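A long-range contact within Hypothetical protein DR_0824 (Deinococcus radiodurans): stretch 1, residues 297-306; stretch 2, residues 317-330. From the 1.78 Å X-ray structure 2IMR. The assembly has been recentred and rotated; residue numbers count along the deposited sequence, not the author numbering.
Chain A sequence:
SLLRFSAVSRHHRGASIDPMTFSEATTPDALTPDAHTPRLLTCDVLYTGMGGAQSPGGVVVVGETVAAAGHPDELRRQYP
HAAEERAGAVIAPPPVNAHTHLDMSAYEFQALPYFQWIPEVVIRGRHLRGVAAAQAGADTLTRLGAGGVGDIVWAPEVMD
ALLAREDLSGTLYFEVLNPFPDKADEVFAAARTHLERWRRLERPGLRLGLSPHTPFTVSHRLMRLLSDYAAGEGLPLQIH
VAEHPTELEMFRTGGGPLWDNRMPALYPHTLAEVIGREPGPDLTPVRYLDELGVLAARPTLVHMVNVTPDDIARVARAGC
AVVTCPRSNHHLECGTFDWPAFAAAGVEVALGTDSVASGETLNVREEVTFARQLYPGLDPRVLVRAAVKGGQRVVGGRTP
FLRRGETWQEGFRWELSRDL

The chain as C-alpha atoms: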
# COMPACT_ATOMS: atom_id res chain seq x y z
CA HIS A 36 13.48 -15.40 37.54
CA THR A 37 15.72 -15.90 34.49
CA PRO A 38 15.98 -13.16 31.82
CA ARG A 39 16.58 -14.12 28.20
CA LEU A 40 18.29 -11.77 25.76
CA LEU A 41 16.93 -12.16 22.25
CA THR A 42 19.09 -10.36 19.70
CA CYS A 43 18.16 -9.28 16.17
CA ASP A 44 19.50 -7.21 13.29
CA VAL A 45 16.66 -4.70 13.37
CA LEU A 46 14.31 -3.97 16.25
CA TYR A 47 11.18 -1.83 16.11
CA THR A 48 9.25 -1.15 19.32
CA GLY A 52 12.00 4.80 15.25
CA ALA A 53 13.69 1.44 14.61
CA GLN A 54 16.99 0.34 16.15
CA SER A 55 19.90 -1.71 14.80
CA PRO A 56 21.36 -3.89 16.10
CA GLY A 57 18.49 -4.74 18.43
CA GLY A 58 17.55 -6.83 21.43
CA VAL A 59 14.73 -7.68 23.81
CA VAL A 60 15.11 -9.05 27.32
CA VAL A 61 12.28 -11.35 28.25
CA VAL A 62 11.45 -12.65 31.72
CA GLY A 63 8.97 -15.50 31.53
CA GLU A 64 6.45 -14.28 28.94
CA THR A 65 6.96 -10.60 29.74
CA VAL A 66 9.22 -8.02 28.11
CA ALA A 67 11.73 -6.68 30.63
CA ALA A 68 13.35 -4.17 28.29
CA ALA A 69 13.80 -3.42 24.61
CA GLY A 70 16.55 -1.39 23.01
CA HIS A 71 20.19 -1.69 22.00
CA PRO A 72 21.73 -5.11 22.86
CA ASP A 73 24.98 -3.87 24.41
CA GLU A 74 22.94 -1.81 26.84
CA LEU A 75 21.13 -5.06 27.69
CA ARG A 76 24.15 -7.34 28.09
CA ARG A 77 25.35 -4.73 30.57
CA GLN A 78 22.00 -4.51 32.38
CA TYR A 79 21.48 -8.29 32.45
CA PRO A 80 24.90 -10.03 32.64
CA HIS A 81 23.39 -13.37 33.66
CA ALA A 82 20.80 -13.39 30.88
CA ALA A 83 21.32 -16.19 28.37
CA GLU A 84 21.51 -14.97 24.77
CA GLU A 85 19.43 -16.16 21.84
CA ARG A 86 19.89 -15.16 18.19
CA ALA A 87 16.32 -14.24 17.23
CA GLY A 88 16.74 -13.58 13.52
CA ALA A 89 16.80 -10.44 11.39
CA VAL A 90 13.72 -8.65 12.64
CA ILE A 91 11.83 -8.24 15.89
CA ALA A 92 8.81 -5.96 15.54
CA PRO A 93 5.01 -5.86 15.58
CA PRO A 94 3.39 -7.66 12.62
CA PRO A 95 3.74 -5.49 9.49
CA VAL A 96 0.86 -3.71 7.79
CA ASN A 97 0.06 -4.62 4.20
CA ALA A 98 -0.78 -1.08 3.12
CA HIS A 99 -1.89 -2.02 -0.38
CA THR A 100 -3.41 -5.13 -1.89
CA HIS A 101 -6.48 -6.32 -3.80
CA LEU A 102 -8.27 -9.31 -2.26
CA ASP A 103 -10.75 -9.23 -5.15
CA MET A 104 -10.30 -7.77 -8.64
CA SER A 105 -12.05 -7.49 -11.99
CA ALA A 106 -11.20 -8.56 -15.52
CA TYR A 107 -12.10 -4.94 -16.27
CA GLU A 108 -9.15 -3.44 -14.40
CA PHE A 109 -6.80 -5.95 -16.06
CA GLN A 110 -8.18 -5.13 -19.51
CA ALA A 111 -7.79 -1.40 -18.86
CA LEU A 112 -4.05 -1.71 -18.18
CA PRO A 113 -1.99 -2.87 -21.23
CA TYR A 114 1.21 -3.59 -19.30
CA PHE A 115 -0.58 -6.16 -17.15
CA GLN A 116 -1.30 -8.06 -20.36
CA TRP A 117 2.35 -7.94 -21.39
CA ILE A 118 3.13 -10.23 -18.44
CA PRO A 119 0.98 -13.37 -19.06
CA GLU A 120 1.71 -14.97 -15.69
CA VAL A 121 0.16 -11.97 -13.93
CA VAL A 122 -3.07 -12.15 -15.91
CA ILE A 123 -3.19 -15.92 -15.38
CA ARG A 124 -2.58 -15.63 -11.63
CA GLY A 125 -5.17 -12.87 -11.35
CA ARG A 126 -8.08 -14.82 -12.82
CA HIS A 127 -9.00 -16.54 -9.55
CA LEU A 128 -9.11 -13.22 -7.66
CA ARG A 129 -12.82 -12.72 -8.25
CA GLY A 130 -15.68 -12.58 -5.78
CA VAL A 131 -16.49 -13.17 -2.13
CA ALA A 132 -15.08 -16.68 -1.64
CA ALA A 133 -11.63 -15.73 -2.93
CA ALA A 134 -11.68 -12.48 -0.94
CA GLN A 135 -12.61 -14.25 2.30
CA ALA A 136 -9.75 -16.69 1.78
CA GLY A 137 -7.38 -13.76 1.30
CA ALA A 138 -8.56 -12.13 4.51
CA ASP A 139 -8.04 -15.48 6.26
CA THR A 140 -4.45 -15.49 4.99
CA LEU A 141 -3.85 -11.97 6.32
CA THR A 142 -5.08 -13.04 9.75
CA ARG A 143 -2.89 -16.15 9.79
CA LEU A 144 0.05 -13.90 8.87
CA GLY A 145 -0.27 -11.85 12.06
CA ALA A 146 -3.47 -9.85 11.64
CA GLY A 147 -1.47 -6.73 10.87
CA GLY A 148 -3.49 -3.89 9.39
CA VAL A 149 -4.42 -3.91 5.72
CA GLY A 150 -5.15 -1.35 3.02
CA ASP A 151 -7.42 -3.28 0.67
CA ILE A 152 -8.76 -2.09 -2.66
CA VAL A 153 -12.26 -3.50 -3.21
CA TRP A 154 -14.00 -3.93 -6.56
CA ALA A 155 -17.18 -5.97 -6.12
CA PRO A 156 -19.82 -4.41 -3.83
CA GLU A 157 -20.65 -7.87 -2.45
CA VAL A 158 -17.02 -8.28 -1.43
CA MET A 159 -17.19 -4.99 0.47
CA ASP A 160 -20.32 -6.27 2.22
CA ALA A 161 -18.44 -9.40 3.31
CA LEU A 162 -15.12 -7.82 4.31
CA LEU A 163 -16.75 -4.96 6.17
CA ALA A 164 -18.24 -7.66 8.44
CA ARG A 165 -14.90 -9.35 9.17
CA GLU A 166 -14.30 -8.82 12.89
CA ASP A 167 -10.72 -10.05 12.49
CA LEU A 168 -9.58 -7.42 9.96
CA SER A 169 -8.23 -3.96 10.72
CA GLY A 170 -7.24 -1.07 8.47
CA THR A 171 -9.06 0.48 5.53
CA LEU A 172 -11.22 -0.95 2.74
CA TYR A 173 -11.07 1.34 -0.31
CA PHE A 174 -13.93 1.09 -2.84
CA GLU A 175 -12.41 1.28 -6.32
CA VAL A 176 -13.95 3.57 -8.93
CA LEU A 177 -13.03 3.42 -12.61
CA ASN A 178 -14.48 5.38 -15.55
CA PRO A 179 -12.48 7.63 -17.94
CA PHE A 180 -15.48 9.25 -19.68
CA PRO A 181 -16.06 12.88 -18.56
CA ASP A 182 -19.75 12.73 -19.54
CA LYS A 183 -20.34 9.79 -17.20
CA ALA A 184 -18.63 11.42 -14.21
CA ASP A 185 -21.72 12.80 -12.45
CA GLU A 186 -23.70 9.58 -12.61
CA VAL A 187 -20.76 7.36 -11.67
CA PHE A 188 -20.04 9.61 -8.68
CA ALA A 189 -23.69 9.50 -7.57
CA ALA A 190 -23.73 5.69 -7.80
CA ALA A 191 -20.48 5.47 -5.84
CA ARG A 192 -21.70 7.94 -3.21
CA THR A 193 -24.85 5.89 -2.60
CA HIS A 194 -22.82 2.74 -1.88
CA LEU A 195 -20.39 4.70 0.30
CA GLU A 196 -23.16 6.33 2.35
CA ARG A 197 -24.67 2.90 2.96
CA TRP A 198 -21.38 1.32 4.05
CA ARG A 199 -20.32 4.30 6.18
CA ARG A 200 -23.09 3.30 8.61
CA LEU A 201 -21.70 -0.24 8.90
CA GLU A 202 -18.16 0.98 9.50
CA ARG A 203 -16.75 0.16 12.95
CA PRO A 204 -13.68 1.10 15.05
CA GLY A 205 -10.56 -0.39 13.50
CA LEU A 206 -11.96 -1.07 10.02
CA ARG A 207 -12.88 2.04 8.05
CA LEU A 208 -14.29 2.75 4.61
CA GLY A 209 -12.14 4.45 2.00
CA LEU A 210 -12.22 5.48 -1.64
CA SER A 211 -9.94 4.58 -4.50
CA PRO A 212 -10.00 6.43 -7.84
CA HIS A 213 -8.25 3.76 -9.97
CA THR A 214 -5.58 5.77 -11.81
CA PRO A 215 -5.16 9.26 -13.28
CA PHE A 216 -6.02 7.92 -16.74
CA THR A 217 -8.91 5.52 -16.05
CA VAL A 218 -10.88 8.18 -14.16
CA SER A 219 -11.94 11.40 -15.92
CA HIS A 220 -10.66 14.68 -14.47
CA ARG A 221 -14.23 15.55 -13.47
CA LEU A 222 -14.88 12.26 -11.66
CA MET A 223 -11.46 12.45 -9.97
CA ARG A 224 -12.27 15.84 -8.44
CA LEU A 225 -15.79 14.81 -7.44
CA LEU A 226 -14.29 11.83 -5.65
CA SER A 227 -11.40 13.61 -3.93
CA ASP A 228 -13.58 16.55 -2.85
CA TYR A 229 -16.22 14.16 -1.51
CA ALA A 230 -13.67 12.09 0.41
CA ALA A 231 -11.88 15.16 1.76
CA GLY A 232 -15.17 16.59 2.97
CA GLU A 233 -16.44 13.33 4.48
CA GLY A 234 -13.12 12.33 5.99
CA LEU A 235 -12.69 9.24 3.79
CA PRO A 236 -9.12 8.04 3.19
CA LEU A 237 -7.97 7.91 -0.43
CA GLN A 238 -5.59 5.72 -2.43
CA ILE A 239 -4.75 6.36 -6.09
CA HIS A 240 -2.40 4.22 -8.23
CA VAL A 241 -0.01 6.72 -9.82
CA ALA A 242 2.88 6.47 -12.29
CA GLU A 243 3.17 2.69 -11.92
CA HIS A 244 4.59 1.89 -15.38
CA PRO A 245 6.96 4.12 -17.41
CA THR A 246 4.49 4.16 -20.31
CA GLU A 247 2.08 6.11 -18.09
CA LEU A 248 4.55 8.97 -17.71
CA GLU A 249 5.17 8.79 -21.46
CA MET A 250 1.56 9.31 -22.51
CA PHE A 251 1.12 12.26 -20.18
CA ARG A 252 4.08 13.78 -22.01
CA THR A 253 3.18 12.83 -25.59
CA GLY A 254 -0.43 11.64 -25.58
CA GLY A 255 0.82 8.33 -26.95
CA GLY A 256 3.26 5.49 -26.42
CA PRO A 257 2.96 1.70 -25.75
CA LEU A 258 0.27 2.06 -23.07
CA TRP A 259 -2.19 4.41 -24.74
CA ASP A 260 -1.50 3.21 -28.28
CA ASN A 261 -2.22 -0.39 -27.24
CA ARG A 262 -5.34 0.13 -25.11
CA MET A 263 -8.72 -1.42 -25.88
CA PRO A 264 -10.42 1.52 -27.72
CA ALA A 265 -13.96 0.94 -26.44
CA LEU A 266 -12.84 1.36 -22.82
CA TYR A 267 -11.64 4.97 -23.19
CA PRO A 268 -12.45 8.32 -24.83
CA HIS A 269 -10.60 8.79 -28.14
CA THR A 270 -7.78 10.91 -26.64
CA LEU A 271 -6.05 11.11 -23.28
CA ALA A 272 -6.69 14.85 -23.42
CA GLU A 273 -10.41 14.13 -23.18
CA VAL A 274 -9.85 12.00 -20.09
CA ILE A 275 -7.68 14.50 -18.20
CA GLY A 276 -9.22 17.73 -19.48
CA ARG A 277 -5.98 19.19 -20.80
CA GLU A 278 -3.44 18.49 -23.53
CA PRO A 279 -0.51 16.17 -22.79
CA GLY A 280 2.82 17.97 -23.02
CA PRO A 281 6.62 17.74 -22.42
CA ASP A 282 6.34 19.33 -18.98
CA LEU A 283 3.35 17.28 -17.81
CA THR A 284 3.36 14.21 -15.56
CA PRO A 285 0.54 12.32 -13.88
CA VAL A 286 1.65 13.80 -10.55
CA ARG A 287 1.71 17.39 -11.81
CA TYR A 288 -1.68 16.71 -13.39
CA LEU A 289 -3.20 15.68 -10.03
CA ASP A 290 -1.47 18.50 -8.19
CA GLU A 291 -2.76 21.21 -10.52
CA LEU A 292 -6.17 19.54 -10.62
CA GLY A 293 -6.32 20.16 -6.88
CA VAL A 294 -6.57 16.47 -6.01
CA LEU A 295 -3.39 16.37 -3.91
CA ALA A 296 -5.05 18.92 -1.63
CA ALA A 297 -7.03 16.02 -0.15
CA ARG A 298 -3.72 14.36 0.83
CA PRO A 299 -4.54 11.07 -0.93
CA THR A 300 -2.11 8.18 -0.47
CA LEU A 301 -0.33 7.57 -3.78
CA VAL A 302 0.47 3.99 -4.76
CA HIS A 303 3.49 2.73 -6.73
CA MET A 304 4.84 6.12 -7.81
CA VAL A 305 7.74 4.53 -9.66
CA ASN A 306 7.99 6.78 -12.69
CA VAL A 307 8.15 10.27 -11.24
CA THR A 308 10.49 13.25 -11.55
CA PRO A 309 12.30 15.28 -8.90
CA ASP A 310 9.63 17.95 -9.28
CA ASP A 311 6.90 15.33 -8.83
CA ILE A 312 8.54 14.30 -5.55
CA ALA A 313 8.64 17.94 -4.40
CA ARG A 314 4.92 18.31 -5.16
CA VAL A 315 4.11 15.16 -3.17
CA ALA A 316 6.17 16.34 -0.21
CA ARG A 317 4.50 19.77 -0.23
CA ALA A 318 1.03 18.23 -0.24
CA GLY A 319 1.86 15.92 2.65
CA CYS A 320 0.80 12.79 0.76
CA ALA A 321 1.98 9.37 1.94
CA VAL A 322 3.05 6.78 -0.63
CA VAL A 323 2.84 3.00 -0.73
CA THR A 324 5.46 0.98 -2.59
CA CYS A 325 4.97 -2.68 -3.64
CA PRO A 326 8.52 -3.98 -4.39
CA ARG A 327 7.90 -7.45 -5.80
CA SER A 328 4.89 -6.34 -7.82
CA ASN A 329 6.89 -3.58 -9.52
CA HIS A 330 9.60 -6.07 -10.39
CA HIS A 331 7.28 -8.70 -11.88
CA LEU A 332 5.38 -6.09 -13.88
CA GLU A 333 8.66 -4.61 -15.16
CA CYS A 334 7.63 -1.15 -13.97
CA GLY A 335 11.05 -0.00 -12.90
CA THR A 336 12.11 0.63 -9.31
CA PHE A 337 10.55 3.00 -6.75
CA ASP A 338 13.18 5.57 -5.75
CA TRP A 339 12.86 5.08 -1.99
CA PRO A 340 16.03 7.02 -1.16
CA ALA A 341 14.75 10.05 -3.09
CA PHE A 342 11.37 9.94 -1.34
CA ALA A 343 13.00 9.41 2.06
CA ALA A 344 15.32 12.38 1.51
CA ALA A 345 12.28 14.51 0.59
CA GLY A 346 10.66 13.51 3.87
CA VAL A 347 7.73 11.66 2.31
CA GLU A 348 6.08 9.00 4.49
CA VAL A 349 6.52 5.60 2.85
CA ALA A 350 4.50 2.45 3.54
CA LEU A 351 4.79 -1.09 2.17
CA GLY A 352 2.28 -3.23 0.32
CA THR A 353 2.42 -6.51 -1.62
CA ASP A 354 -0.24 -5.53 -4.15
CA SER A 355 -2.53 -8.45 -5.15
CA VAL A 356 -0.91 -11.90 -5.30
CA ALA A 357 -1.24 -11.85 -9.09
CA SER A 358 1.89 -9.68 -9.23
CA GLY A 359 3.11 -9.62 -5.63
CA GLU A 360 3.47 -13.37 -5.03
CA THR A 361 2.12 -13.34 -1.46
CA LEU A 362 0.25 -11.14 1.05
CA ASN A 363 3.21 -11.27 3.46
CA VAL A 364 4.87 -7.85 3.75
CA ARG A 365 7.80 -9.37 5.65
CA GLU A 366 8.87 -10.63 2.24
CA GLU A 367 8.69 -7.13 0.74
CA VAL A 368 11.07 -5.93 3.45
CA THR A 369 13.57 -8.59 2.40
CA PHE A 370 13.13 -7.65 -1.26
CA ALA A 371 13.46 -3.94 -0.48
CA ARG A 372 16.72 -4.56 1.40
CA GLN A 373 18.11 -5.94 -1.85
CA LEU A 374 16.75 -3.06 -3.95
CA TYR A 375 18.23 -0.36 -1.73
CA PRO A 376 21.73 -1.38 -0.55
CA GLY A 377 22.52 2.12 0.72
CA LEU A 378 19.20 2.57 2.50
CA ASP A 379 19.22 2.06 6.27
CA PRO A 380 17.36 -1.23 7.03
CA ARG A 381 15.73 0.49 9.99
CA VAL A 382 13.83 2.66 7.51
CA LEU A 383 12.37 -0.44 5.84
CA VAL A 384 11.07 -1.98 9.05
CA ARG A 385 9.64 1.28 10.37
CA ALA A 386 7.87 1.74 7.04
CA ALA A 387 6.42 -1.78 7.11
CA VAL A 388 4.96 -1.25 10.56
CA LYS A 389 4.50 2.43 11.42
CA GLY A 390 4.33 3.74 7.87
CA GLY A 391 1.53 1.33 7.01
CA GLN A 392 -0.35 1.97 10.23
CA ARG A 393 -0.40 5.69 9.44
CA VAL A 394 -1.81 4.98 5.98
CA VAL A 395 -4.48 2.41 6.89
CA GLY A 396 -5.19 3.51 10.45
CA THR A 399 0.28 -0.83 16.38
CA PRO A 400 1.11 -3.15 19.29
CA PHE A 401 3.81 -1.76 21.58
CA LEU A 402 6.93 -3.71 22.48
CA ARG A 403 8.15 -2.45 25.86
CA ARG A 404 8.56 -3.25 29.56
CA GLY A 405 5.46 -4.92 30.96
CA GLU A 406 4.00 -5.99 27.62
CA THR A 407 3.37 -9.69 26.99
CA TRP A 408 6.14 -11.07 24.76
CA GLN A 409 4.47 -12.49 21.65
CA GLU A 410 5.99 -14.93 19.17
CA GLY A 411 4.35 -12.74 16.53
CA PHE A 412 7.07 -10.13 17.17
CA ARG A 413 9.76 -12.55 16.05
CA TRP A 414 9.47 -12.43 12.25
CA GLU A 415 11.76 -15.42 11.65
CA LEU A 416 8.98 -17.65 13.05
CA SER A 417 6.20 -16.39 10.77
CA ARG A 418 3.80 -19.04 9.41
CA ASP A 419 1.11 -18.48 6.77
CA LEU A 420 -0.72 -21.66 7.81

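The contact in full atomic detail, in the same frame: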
# COMPACT_ATOMS: atom_id res chain seq x y z
N ALA A 297 -6.34 16.95 -1.04
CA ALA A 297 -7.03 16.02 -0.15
C ALA A 297 -6.06 15.05 0.53
O ALA A 297 -6.48 14.17 1.29
CB ALA A 297 -8.09 15.25 -0.93
N ARG A 298 -4.77 15.22 0.27
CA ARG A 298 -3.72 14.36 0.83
C ARG A 298 -3.96 12.87 0.59
O ARG A 298 -3.84 12.06 1.51
CB ARG A 298 -3.57 14.59 2.34
CG ARG A 298 -2.79 15.85 2.72
CD ARG A 298 -2.55 15.85 4.22
NE ARG A 298 -3.80 15.75 4.96
CZ ARG A 298 -3.94 15.11 6.12
NH1 ARG A 298 -2.90 14.51 6.69
NH2 ARG A 298 -5.12 15.06 6.72
N PRO A 299 -4.30 12.49 -0.65
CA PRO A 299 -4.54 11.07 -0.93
C PRO A 299 -3.22 10.29 -0.85
O PRO A 299 -2.16 10.86 -1.11
CB PRO A 299 -5.09 11.09 -2.34
CG PRO A 299 -4.29 12.21 -2.97
CD PRO A 299 -4.39 13.28 -1.89
N THR A 300 -3.30 9.01 -0.50
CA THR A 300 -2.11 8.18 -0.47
C THR A 300 -1.89 7.74 -1.91
O THR A 300 -2.80 7.24 -2.56
CB THR A 300 -2.30 6.95 0.45
OG1 THR A 300 -2.41 7.39 1.81
CG2 THR A 300 -1.12 6.00 0.33
N LEU A 301 -0.67 7.93 -2.41
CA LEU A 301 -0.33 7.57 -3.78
C LEU A 301 0.40 6.24 -3.82
O LEU A 301 1.41 6.05 -3.14
CB LEU A 301 0.53 8.67 -4.40
CG LEU A 301 -0.07 10.08 -4.28
CD1 LEU A 301 0.89 11.09 -4.89
CD2 LEU A 301 -1.44 10.15 -4.97
N VAL A 302 -0.10 5.33 -4.64
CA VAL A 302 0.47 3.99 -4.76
C VAL A 302 1.39 3.78 -5.97
O VAL A 302 1.11 4.28 -7.06
CB VAL A 302 -0.65 2.94 -4.79
CG1 VAL A 302 -0.06 1.53 -4.76
CG2 VAL A 302 -1.59 3.16 -3.60
N HIS A 303 2.48 3.05 -5.73
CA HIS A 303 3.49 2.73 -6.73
C HIS A 303 4.45 3.90 -6.91
O HIS A 303 5.56 3.86 -6.40
CB HIS A 303 2.84 2.30 -8.05
CG HIS A 303 2.06 1.03 -7.94
ND1 HIS A 303 2.59 -0.13 -7.41
CD2 HIS A 303 0.78 0.74 -8.26
CE1 HIS A 303 1.67 -1.07 -7.40
NE2 HIS A 303 0.56 -0.58 -7.91
N MET A 304 4.02 4.93 -7.64
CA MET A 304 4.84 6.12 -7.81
C MET A 304 6.27 5.81 -8.22
O MET A 304 7.23 6.36 -7.66
CB MET A 304 4.86 6.90 -6.49
CG MET A 304 3.51 7.45 -6.09
SD MET A 304 3.08 8.82 -7.16
CE MET A 304 4.08 10.14 -6.41
N VAL A 305 6.42 4.93 -9.20
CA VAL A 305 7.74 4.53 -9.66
C VAL A 305 8.33 5.48 -10.69
O VAL A 305 9.50 5.85 -10.61
CB VAL A 305 7.68 3.11 -10.28
CG1 VAL A 305 9.00 2.76 -10.95
CG2 VAL A 305 7.36 2.10 -9.18
N ASN A 306 7.51 5.91 -11.64
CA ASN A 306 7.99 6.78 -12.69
C ASN A 306 7.62 8.23 -12.48
O ASN A 306 6.69 8.75 -13.09
CB ASN A 306 7.48 6.22 -14.01
CG ASN A 306 7.97 4.79 -14.24
OD1 ASN A 306 9.09 4.58 -14.71
ND2 ASN A 306 7.15 3.81 -13.88
N ARG A 317 5.22 18.54 -0.58
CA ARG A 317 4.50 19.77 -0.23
C ARG A 317 3.07 19.50 0.19
O ARG A 317 2.56 20.10 1.14
CB ARG A 317 4.51 20.73 -1.42
CG ARG A 317 3.63 21.96 -1.24
CD ARG A 317 3.78 22.94 -2.40
NE ARG A 317 3.42 22.36 -3.69
CZ ARG A 317 3.43 23.03 -4.83
NH1 ARG A 317 3.78 24.31 -4.84
NH2 ARG A 317 3.09 22.43 -5.97
N ALA A 318 2.42 18.58 -0.52
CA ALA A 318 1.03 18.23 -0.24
C ALA A 318 0.86 17.40 1.03
O ALA A 318 -0.22 17.34 1.60
CB ALA A 318 0.43 17.49 -1.43
N GLY A 319 1.94 16.74 1.46
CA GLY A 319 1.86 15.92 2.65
C GLY A 319 1.23 14.56 2.38
O GLY A 319 0.64 13.95 3.27
N CYS A 320 1.35 14.09 1.14
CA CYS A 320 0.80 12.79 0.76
C CYS A 320 1.74 11.65 1.16
O CYS A 320 2.96 11.79 1.10
CB CYS A 320 0.59 12.70 -0.76
SG CYS A 320 -0.68 13.77 -1.47
N ALA A 321 1.17 10.53 1.59
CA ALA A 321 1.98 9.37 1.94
C ALA A 321 2.00 8.52 0.67
O ALA A 321 1.13 8.68 -0.19
CB ALA A 321 1.32 8.60 3.08
N VAL A 322 2.98 7.64 0.54
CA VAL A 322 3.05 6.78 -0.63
C VAL A 322 3.24 5.33 -0.23
O VAL A 322 3.87 5.04 0.79
CB VAL A 322 4.23 7.19 -1.56
CG1 VAL A 322 4.03 8.61 -2.07
CG2 VAL A 322 5.55 7.06 -0.83
N VAL A 323 2.68 4.42 -1.02
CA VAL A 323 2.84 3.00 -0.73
C VAL A 323 3.61 2.36 -1.88
O VAL A 323 3.25 2.52 -3.04
CB VAL A 323 1.48 2.27 -0.59
CG1 VAL A 323 1.72 0.79 -0.26
CG2 VAL A 323 0.65 2.93 0.50
N THR A 324 4.68 1.64 -1.56
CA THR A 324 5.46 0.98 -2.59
C THR A 324 5.24 -0.53 -2.45
O THR A 324 5.11 -1.04 -1.34
CB THR A 324 6.97 1.34 -2.47
OG1 THR A 324 7.73 0.67 -3.49
CG2 THR A 324 7.52 0.95 -1.11
N CYS A 325 5.17 -1.23 -3.59
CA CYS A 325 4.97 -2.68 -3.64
C CYS A 325 6.15 -3.23 -4.45
O CYS A 325 6.06 -3.44 -5.66
CB CYS A 325 3.64 -3.01 -4.35
SG CYS A 325 2.16 -2.22 -3.62
N PRO A 326 7.29 -3.47 -3.78
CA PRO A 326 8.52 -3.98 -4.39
C PRO A 326 8.41 -5.14 -5.38
O PRO A 326 8.71 -4.99 -6.56
CB PRO A 326 9.38 -4.34 -3.17
CG PRO A 326 8.95 -3.33 -2.17
CD PRO A 326 7.45 -3.36 -2.32
N ARG A 327 7.99 -6.31 -4.91
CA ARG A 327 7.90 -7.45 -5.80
C ARG A 327 6.98 -7.21 -6.99
O ARG A 327 7.33 -7.55 -8.12
CB ARG A 327 7.45 -8.69 -5.02
CG ARG A 327 8.53 -9.16 -4.05
CD ARG A 327 8.08 -10.39 -3.29
NE ARG A 327 6.91 -10.12 -2.46
CZ ARG A 327 6.34 -11.02 -1.67
NH1 ARG A 327 6.84 -12.26 -1.60
NH2 ARG A 327 5.28 -10.69 -0.95
N SER A 328 5.82 -6.62 -6.74
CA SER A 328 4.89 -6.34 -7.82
C SER A 328 5.54 -5.50 -8.91
O SER A 328 5.40 -5.81 -10.10
CB SER A 328 3.65 -5.61 -7.28
OG SER A 328 2.74 -5.32 -8.33
N ASN A 329 6.25 -4.44 -8.53
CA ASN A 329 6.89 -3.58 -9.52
C ASN A 329 7.90 -4.36 -10.35
O ASN A 329 8.04 -4.14 -11.55
CB ASN A 329 7.61 -2.41 -8.86
CG ASN A 329 6.67 -1.44 -8.17
OD1 ASN A 329 5.46 -1.44 -8.42
ND2 ASN A 329 7.22 -0.61 -7.31
N HIS A 330 8.61 -5.27 -9.70
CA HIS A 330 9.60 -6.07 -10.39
C HIS A 330 8.95 -7.01 -11.41
O HIS A 330 9.36 -7.05 -12.57
CB HIS A 330 10.43 -6.88 -9.39
CG HIS A 330 11.33 -7.88 -10.03
ND1 HIS A 330 12.36 -7.52 -10.88
CD2 HIS A 330 11.32 -9.23 -10.01
CE1 HIS A 330 12.94 -8.61 -11.35
NE2 HIS A 330 12.32 -9.67 -10.84
O HOH W 1 -1.74 10.27 2.33
O HOH W 2 6.31 1.24 -5.66

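The contact is built on two parallel strands, 300-303 and 322-324, whose axes approach to 4.6 Å with 20° between their N-to-C directions. Three backbone hydrogen bonds fix the register: L301 N to A321 O (3.0 Å, N-H...O angle 159°), V323 N to L301 O (3.0 Å, 155°) and H303 N to V323 O (2.8 Å, 161°). The donors alternate between strands as parallel pairing requires. L301 uses both its N and its O, which pairs it with V322; V323 does the same, which pairs it with V302. Between these bonds the same carbonyls receive CA-H...O contacts, the shortest being V322 CA to L301 O at 3.1 Å.

Side chains alternate between the two faces along each strand, and the register decides which ones meet. L301 and V322 share one face, where L301 CB lies 4.2 Å from V322 CG1. L301 adopts the m,t rotamer (chi1 -52°, chi2 178°), and its CG reaches to 4.4 Å from C320 CB. M304 joins the same valine: all three of its chi angles are in the m well, and its CG stands 4.2 Å from V322 CG1. V302 and V323 occupy the other face, both with chi1 near 180° (t), and V302 CG2 is 4.4 Å from V323 CB. T300 is m instead (chi1 -68°) and divides its branches: CG2 packs 3.5 Å from V323 CG2, whereas OG1 is 3.0 Å from water 1 in a hydrogen bond. That water donates to R298 O (2.9 Å) and accepts from A321 N (3.0 Å), tying the two stretches together just before the direct ladder begins.

At this end, C320 has chi1 -67° (m), which places its SG 3.8 Å from P299 CD and 3.3 Å from P299 O. R298 has positive phi and psi (53°/47°). Its side chain runs m,t,m over the end of the helix that closes with A318, with CG 3.2 Å from A318 O and CD 3.8 Å from G319 O. G319 leaves helical geometry with phi 80°. An ideal CB there would be jammed against the preceding carbonyl oxygen, which alone calls for glycine, and would also lie 3.7 Å from R298 CD.

At the far end, H303 shows the most distinctive conformation. Its phi/psi of 80°/-77° ends the regular strand, and its CA-to-CB bond points away from the second stretch; with chi1 -65° and chi2 -52°, however, the ring comes back to it. ND1 makes a weak hydrogen bond to N329 OD1 (3.3 Å, 124°), while C325 SG sits obliquely, 4.8 Å from the ring centroid and 51° off its normal. N329 (chi1 -66°, chi2 -17°) holds its amide so that OD1 meets the histidine and ND2 donates to water 2 at 2.6 Å. The same ND2 lies 3.3 Å from V305 CG2. Water 2 donates to H303 O (2.8 Å) and also bonds T324 OG1 (2.7 Å), which the t rotamer of T324 brings within reach although its CA-to-CB bond points away.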